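Local coordinates for Rho-class glutathione S-transferase (Laternula elliptica, PDB 3QAV), which probably catalyses the conjugation of glutathione to electrophilic compounds, as other members of the glutathione S-transferase superfamily do, at residues A193-R197 and Q198-L202; V86-E90 and S91-C95; V176-K179 and E180-A184. All coordinates share one frame; numbering follows the deposited sequence.

Contact 1: A193-R197 and Q198-L202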
loop_
_atom_site.group_PDB
_atom_site.type_symbol
_atom_site.label_atom_id
_atom_site.label_comp_id
_atom_site.label_asym_id
_atom_site.label_seq_id
_atom_site.Cartn_x
_atom_site.Cartn_y
_atom_site.Cartn_z
ATOM N N ALA A 193 5.271 -14.685 -9.220
ATOM C CA ALA A 193 5.970 -14.890 -10.496
ATOM C C ALA A 193 7.372 -14.284 -10.423
ATOM O O ALA A 193 8.344 -14.846 -10.946
ATOM C CB ALA A 193 5.185 -14.247 -11.634
ATOM N N LEU A 194 7.467 -13.130 -9.771
ATOM C CA LEU A 194 8.738 -12.435 -9.601
ATOM C C LEU A 194 9.657 -13.300 -8.739
ATOM O O LEU A 194 10.841 -13.441 -9.024
ATOM C CB LEU A 194 8.501 -11.085 -8.917
ATOM C CG LEU A 194 9.685 -10.128 -8.757
ATOM C CD1 LEU A 194 10.112 -9.596 -10.113
ATOM C CD2 LEU A 194 9.282 -8.974 -7.856
ATOM N N ILE A 195 9.094 -13.878 -7.681
ATOM C CA ILE A 195 9.854 -14.739 -6.777
ATOM C C ILE A 195 10.436 -15.914 -7.559
ATOM O O ILE A 195 11.628 -16.201 -7.463
ATOM C CB ILE A 195 8.949 -15.269 -5.627
ATOM C CG1 ILE A 195 8.600 -14.119 -4.677
ATOM C CG2 ILE A 195 9.647 -16.392 -4.864
ATOM C CD1 ILE A 195 7.564 -14.475 -3.620
ATOM N N VAL A 196 9.591 -16.590 -8.329
ATOM C CA VAL A 196 10.039 -17.718 -9.137
ATOM C C VAL A 196 11.083 -17.234 -10.142
ATOM O O VAL A 196 12.080 -17.912 -10.384
ATOM C CB VAL A 196 8.861 -18.360 -9.908
ATOM C CG1 VAL A 196 9.381 -19.418 -10.874
ATOM C CG2 VAL A 196 7.875 -18.983 -8.929
ATOM N N ARG A 197 10.853 -16.061 -10.722
ATOM C CA ARG A 197 11.787 -15.497 -11.692
ATOM C C ARG A 197 13.185 -15.413 -11.087
ATOM O O ARG A 197 14.172 -15.703 -11.753
ATOM C CB ARG A 197 11.325 -14.102 -12.129
ATOM C CG ARG A 197 12.390 -13.235 -12.798
ATOM C CD ARG A 197 12.737 -13.684 -14.217
ATOM N NE ARG A 197 13.656 -12.740 -14.862
ATOM C CZ ARG A 197 14.191 -12.900 -16.072
ATOM N NH1 ARG A 197 15.014 -11.981 -16.557
ATOM N NH2 ARG A 197 13.909 -13.971 -16.804
ATOM N N GLN A 198 13.263 -15.024 -9.822
ATOM C CA GLN A 198 14.545 -14.901 -9.143
ATOM C C GLN A 198 15.134 -16.267 -8.812
ATOM O O GLN A 198 16.157 -16.362 -8.139
ATOM C CB GLN A 198 14.388 -14.076 -7.870
ATOM C CG GLN A 198 14.053 -12.613 -8.117
ATOM C CD GLN A 198 15.232 -11.819 -8.653
ATOM O OE1 GLN A 198 16.377 -12.283 -8.626
ATOM N NE2 GLN A 198 14.960 -10.606 -9.129
ATOM N N GLY A 199 14.463 -17.323 -9.269
ATOM C CA GLY A 199 14.963 -18.672 -9.054
ATOM C C GLY A 199 14.539 -19.454 -7.824
ATOM O O GLY A 199 15.190 -20.438 -7.471
ATOM N N ALA A 200 13.465 -19.039 -7.161
ATOM C CA ALA A 200 13.003 -19.765 -5.983
ATOM C C ALA A 200 12.467 -21.142 -6.401
ATOM O O ALA A 200 11.799 -21.276 -7.434
ATOM C CB ALA A 200 11.920 -18.978 -5.273
ATOM N N ASN A 201 12.779 -22.157 -5.601
ATOM C CA ASN A 201 12.332 -23.526 -5.854
ATOM C C ASN A 201 11.281 -23.803 -4.793
ATOM O O ASN A 201 11.600 -24.231 -3.681
ATOM C CB ASN A 201 13.509 -24.510 -5.721
ATOM C CG ASN A 201 13.129 -25.942 -6.086
ATOM O OD1 ASN A 201 13.970 -26.847 -6.062
ATOM N ND2 ASN A 201 11.862 -26.153 -6.423
ATOM N N LEU A 202 10.028 -23.552 -5.155
ATOM C CA LEU A 202 8.890 -23.709 -4.256
ATOM C C LEU A 202 8.248 -25.089 -4.238
ATOM O O LEU A 202 7.480 -25.404 -3.326
ATOM C CB LEU A 202 7.810 -22.691 -4.629
ATOM C CG LEU A 202 8.243 -21.236 -4.796
ATOM C CD1 LEU A 202 7.061 -20.402 -5.290
ATOM C CD2 LEU A 202 8.772 -20.714 -3.474
HETATM O O HOH W 1 12.574 -20.963 -10.175
#
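Ile195 and Ala200 meet where the helix ending at Arg197 unwinds, and the backbone donors that follow it turn back into its last turn. Gln198 N gives its main bond to Leu194 O at 3.0 Å and a weak second one to Ile195 O. Val196 O is gripped twice. Gly199 N reaches it at 2.7 Å from above the carbonyl plane, 57° out of it, and a water at 3.1 Å from Val196 O donates to it while also donating to Ala200 O, so that the water ties the last turn to the outgoing chain. Ile195 O has a further weak partner, Ala200 N at 3.4 Å. The carbonyl of Arg197 is taken by Ser235 OG, its guanidinium NH1 by Ser233 OG, and Gln198 OE1 by Asn238 N, all from the C-terminal tail. Beside these bonds the apolar groups close in: Ile195 CG2, anti to the backbone N because chi1 (-70°) puts CG1 beside it, presses on Ala200 CB at 3.5 Å, tighter than usual for carbons. Further along, Val196 CG2 and Leu202 CD1 cross obliquely at 4.0 Å. Gly199 has positive phi, where a CB would jam against the preceding carbonyl. The weak bond from Ala200 N to Ile195 O, the one from Gly199 N to Val196 O and the apolar pair Ile195-Ala200 make up a Schellman motif, a standard C-cap of an alpha-helix.

Contact 2: V86-E90 and S91-C95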
loop_
_atom_site.group_PDB
_atom_site.type_symbol
_atom_site.label_atom_id
_atom_site.label_comp_id
_atom_site.label_asym_id
_atom_site.label_seq_id
_atom_site.Cartn_x
_atom_site.Cartn_y
_atom_site.Cartn_z
ATOM N N VAL A 86 -10.155 11.015 -17.893
ATOM C CA VAL A 86 -9.697 10.499 -16.614
ATOM C C VAL A 86 -8.211 10.160 -16.707
ATOM O O VAL A 86 -7.749 9.614 -17.709
ATOM C CB VAL A 86 -10.469 9.213 -16.231
ATOM C CG1 VAL A 86 -10.150 8.820 -14.799
ATOM C CG2 VAL A 86 -11.962 9.429 -16.413
ATOM N N VAL A 87 -7.466 10.506 -15.667
ATOM C CA VAL A 87 -6.041 10.213 -15.611
ATOM C C VAL A 87 -5.789 9.648 -14.224
ATOM O O VAL A 87 -6.154 10.274 -13.234
ATOM C CB VAL A 87 -5.177 11.476 -15.789
ATOM C CG1 VAL A 87 -3.714 11.122 -15.605
ATOM C CG2 VAL A 87 -5.398 12.079 -17.172
ATOM N N VAL A 88 -5.177 8.470 -14.149
ATOM C CA VAL A 88 -4.907 7.840 -12.855
ATOM C C VAL A 88 -3.547 7.148 -12.892
ATOM O O VAL A 88 -3.226 6.467 -13.861
ATOM C CB VAL A 88 -5.990 6.786 -12.524
ATOM C CG1 VAL A 88 -5.953 6.453 -11.058
ATOM C CG2 VAL A 88 -7.368 7.289 -12.949
ATOM N N ASN A 89 -2.762 7.284 -11.831
ATOM C CA ASN A 89 -1.438 6.671 -11.824
ATOM C C ASN A 89 -1.167 5.537 -10.837
ATOM O O ASN A 89 -0.604 4.511 -11.219
ATOM C CB ASN A 89 -0.373 7.753 -11.650
ATOM C CG ASN A 89 -0.403 8.775 -12.764
ATOM O OD1 ASN A 89 -0.418 8.420 -13.940
ATOM N ND2 ASN A 89 -0.407 10.049 -12.402
ATOM N N GLU A 90 -1.529 5.697 -9.572
ATOM C CA GLU A 90 -1.262 4.617 -8.629
ATOM C C GLU A 90 -1.890 3.315 -9.124
ATOM O O GLU A 90 -3.094 3.250 -9.402
ATOM C CB GLU A 90 -1.801 4.956 -7.243
ATOM C CG GLU A 90 -0.974 5.971 -6.459
ATOM C CD GLU A 90 0.433 5.482 -6.146
ATOM O OE1 GLU A 90 0.604 4.268 -5.869
ATOM O OE2 GLU A 90 1.368 6.316 -6.166
ATOM N N SER A 91 -1.061 2.284 -9.243
ATOM C CA SER A 91 -1.506 0.970 -9.699
ATOM C C SER A 91 -2.802 0.494 -9.032
ATOM O O SER A 91 -3.723 0.023 -9.706
ATOM C CB SER A 91 -0.400 -0.055 -9.446
ATOM O OG SER A 91 -0.899 -1.379 -9.521
ATOM N N THR A 92 -2.869 0.597 -7.711
ATOM C CA THR A 92 -4.056 0.158 -6.988
ATOM C C THR A 92 -5.261 1.027 -7.350
ATOM O O THR A 92 -6.376 0.520 -7.520
ATOM C CB THR A 92 -3.799 0.185 -5.467
ATOM O OG1 THR A 92 -2.748 -0.741 -5.164
ATOM C CG2 THR A 92 -5.056 -0.199 -4.679
ATOM N N ALA A 93 -5.031 2.328 -7.502
ATOM C CA ALA A 93 -6.107 3.239 -7.855
ATOM C C ALA A 93 -6.628 2.914 -9.246
ATOM O O ALA A 93 -7.826 2.981 -9.493
ATOM C CB ALA A 93 -5.615 4.681 -7.808
ATOM N N ILE A 94 -5.722 2.576 -10.160
ATOM C CA ILE A 94 -6.113 2.238 -11.517
ATOM C C ILE A 94 -7.026 1.005 -11.490
ATOM O O ILE A 94 -8.084 0.981 -12.128
ATOM C CB ILE A 94 -4.872 1.943 -12.391
ATOM C CG1 ILE A 94 -4.082 3.239 -12.640
ATOM C CG2 ILE A 94 -5.299 1.313 -13.699
ATOM C CD1 ILE A 94 -2.730 3.014 -13.268
ATOM N N CYS A 95 -6.603 -0.015 -10.751
ATOM C CA CYS A 95 -7.375 -1.249 -10.626
ATOM C C CYS A 95 -8.754 -0.987 -10.046
ATOM O O CYS A 95 -9.739 -1.511 -10.545
ATOM C CB CYS A 95 -6.626 -2.262 -9.755
ATOM S SG CYS A 95 -5.155 -2.929 -10.587
HETATM O O HOH W 2 -0.886 1.790 -6.009
#
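Glu90 and Thr92 are joined through a flat carboxylate and one water; the amide of Asn89 has its ND2 on Leu72 O, and the remaining flat groups are peptides. The water donates to Glu90 OE1 at 2.9 Å and accepts from Thr92 N, a donor of the first helical turn. Glu90 folds back to it, CG opposite the carbonyl carbon (chi1 -75°) and the chain bent at chi2. The Glu90 carbonyl points into the helix and takes Ile94 N at 2.8 Å, the donor lying nearly along the C=O axis (169°). Against these peptides lies the side chain of Ile94: CD1 approaches Asn89 O to 3.3 Å and Val88 O to 3.5 Å, while CG1 runs past Glu90 O. Val88 packs on the first helical turn, its CG1 on Ala93 CB at 3.7 Å and its CB against Ile94 CG1. With an alanine in place of Ile94, CG1 and CD1 are gone, which would probably open a gap under the Val88 and Asn89 carbonyls and leave Val88 CB without its partner. Ser91 OG bonds to Pro37 O and Thr92 OG1 to Lys40 NZ, while Gln120 of the second subunit packs on Val88 and Glu90. Glu90 is the N-cap and Ser91, a glutathione-binding residue, the first residue of the helix: the strand-to-helix junction of the thioredoxin-like domain, where glutathione S-transferases hold glutathione.

Contact 3: V176-K179 and E180-A184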
loop_
_atom_site.group_PDB
_atom_site.type_symbol
_atom_site.label_atom_id
_atom_site.label_comp_id
_atom_site.label_asym_id
_atom_site.label_seq_id
_atom_site.Cartn_x
_atom_site.Cartn_y
_atom_site.Cartn_z
ATOM N N VAL A 176 -5.976 -17.162 -3.958
ATOM C CA VAL A 176 -5.443 -16.571 -2.730
ATOM C C VAL A 176 -6.421 -16.043 -1.673
ATOM O O VAL A 176 -6.062 -15.947 -0.497
ATOM C CB VAL A 176 -4.411 -15.466 -3.074
ATOM C CG1 VAL A 176 -5.133 -14.165 -3.444
ATOM C CG2 VAL A 176 -3.441 -15.272 -1.903
ATOM N N ALA A 177 -7.648 -15.717 -2.067
ATOM C CA ALA A 177 -8.630 -15.201 -1.111
ATOM C C ALA A 177 -9.914 -16.027 -1.050
ATOM O O ALA A 177 -10.548 -16.130 0.001
ATOM C CB ALA A 177 -8.968 -13.747 -1.442
ATOM N N THR A 178 -10.294 -16.609 -2.182
ATOM C CA THR A 178 -11.504 -17.418 -2.253
ATOM C C THR A 178 -11.255 -18.555 -3.232
ATOM O O THR A 178 -10.144 -18.726 -3.721
ATOM C CB THR A 178 -12.692 -16.599 -2.779
ATOM O OG1 THR A 178 -12.483 -16.313 -4.162
ATOM C CG2 THR A 178 -12.821 -15.283 -2.030
ATOM N N LYS A 179 -12.291 -19.330 -3.525
ATOM C CA LYS A 179 -12.155 -20.432 -4.473
ATOM C C LYS A 179 -12.328 -19.941 -5.912
ATOM O O LYS A 179 -12.403 -20.735 -6.851
ATOM C CB LYS A 179 -13.174 -21.529 -4.157
ATOM C CG LYS A 179 -12.881 -22.267 -2.866
ATOM C CD LYS A 179 -13.941 -23.305 -2.561
ATOM C CE LYS A 179 -13.661 -23.994 -1.232
ATOM N NZ LYS A 179 -12.348 -24.708 -1.241
ATOM N N GLU A 180 -12.391 -18.622 -6.070
ATOM C CA GLU A 180 -12.529 -17.996 -7.378
ATOM C C GLU A 180 -11.434 -16.945 -7.575
ATOM O O GLU A 180 -10.908 -16.382 -6.610
ATOM C CB GLU A 180 -13.894 -17.303 -7.507
ATOM C CG GLU A 180 -15.049 -18.203 -7.899
ATOM C CD GLU A 180 -16.356 -17.433 -8.023
ATOM O OE1 GLU A 180 -16.338 -16.306 -8.560
ATOM O OE2 GLU A 180 -17.403 -17.956 -7.593
ATOM N N PHE A 181 -11.094 -16.689 -8.829
ATOM C CA PHE A 181 -10.098 -15.680 -9.167
ATOM C C PHE A 181 -10.712 -14.319 -8.792
ATOM O O PHE A 181 -11.881 -14.067 -9.078
ATOM C CB PHE A 181 -9.816 -15.739 -10.671
ATOM C CG PHE A 181 -8.920 -14.644 -11.170
ATOM C CD1 PHE A 181 -7.543 -14.835 -11.248
ATOM C CD2 PHE A 181 -9.456 -13.419 -11.573
ATOM C CE1 PHE A 181 -6.705 -13.819 -11.724
ATOM C CE2 PHE A 181 -8.631 -12.398 -12.047
ATOM C CZ PHE A 181 -7.251 -12.598 -12.125
ATOM N N THR A 182 -9.936 -13.456 -8.141
ATOM C CA THR A 182 -10.432 -12.140 -7.736
ATOM C C THR A 182 -9.312 -11.109 -7.793
ATOM O O THR A 182 -8.176 -11.438 -8.127
ATOM C CB THR A 182 -10.980 -12.158 -6.291
ATOM O OG1 THR A 182 -9.911 -12.444 -5.380
ATOM C CG2 THR A 182 -12.062 -13.221 -6.140
ATOM N N MET A 183 -9.634 -9.864 -7.453
ATOM C CA MET A 183 -8.641 -8.792 -7.470
ATOM C C MET A 183 -7.423 -9.169 -6.630
ATOM O O MET A 183 -6.315 -8.752 -6.933
ATOM C CB MET A 183 -9.241 -7.483 -6.934
ATOM C CG MET A 183 -8.327 -6.271 -7.115
ATOM S SD MET A 183 -8.029 -5.871 -8.858
ATOM C CE MET A 183 -9.531 -4.991 -9.269
ATOM N N ALA A 184 -7.631 -9.959 -5.578
ATOM C CA ALA A 184 -6.533 -10.377 -4.709
ATOM C C ALA A 184 -5.451 -11.136 -5.474
ATOM O O ALA A 184 -4.257 -10.976 -5.196
ATOM C CB ALA A 184 -7.059 -11.243 -3.570
HETATM O O HOH W 3 -9.323 -15.143 -4.763
#
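Val176 and Ala184 form the tight end of this turn: Val176 CG1 sits 3.5 Å from Ala184 CB, and Ala177 CB touches the same methyl at 3.8 Å. Val176 CG1 gets there because it stands between its own backbone N and carbonyl carbon (chi1 80°). Next to the methyls a water binds three groups: it accepts from Ala177 N and from Thr182 OG1, the latter at 2.8 Å, and donates to Glu180 O at 2.7 Å. Thr182 OG1, donor to the water, also accepts a weak bond from Ala184 N at 3.4 Å, so this hydroxyl ties the water to the helix start. Thr178 bridges to the looser side. Its OG1 accepts from Glu180 N at 3.0 Å, fairly straight at 157°, an ST turn at the bend of the chain, and Thr182 CG2 lies against the same oxygen at 3.7 Å. Beyond it, Lys179 and Glu180 are exposed. Glu180 rests CB and CG along the Lys179 peptide and then extends away with its carboxylate, whereas Lys179 stretches back to leave NZ on Thr172 O. Asp185 OD1 accepts from Thr182 N, as in one half of a capping box, and Phe181 touches Val186 as in a hydrophobic staple, features known at this helix in glutathione S-transferases. The turn thus links helix 148-172 to helix 183-197, with Arg121 of helix 112-124 on Ala177 and Ala184, Val118 on Thr182, and Met183 reaching Val44 of helix 36-47.

Contacts 3 and 1 are the two ends of one helix, 183-197: contact 3 starts it and contact 1 stops it, their centres 21 Å apart. Contact 2 belongs to the thioredoxin-like part and joins the helical part at the start of that helix, where Cys95 O meets Met183 CE at 3.7 Å; it does not touch contact 1, whose nearest atoms are about 13 Å away. Glutathione, not bound to this chain here, would lie nearest contact 2, which supplies Ser91; the side chain of Ser35, another binding residue, is about 7 Å from that of Ser91 and about 8 Å from that of Leu194 in contact 1. Contact 3 lies away from the site.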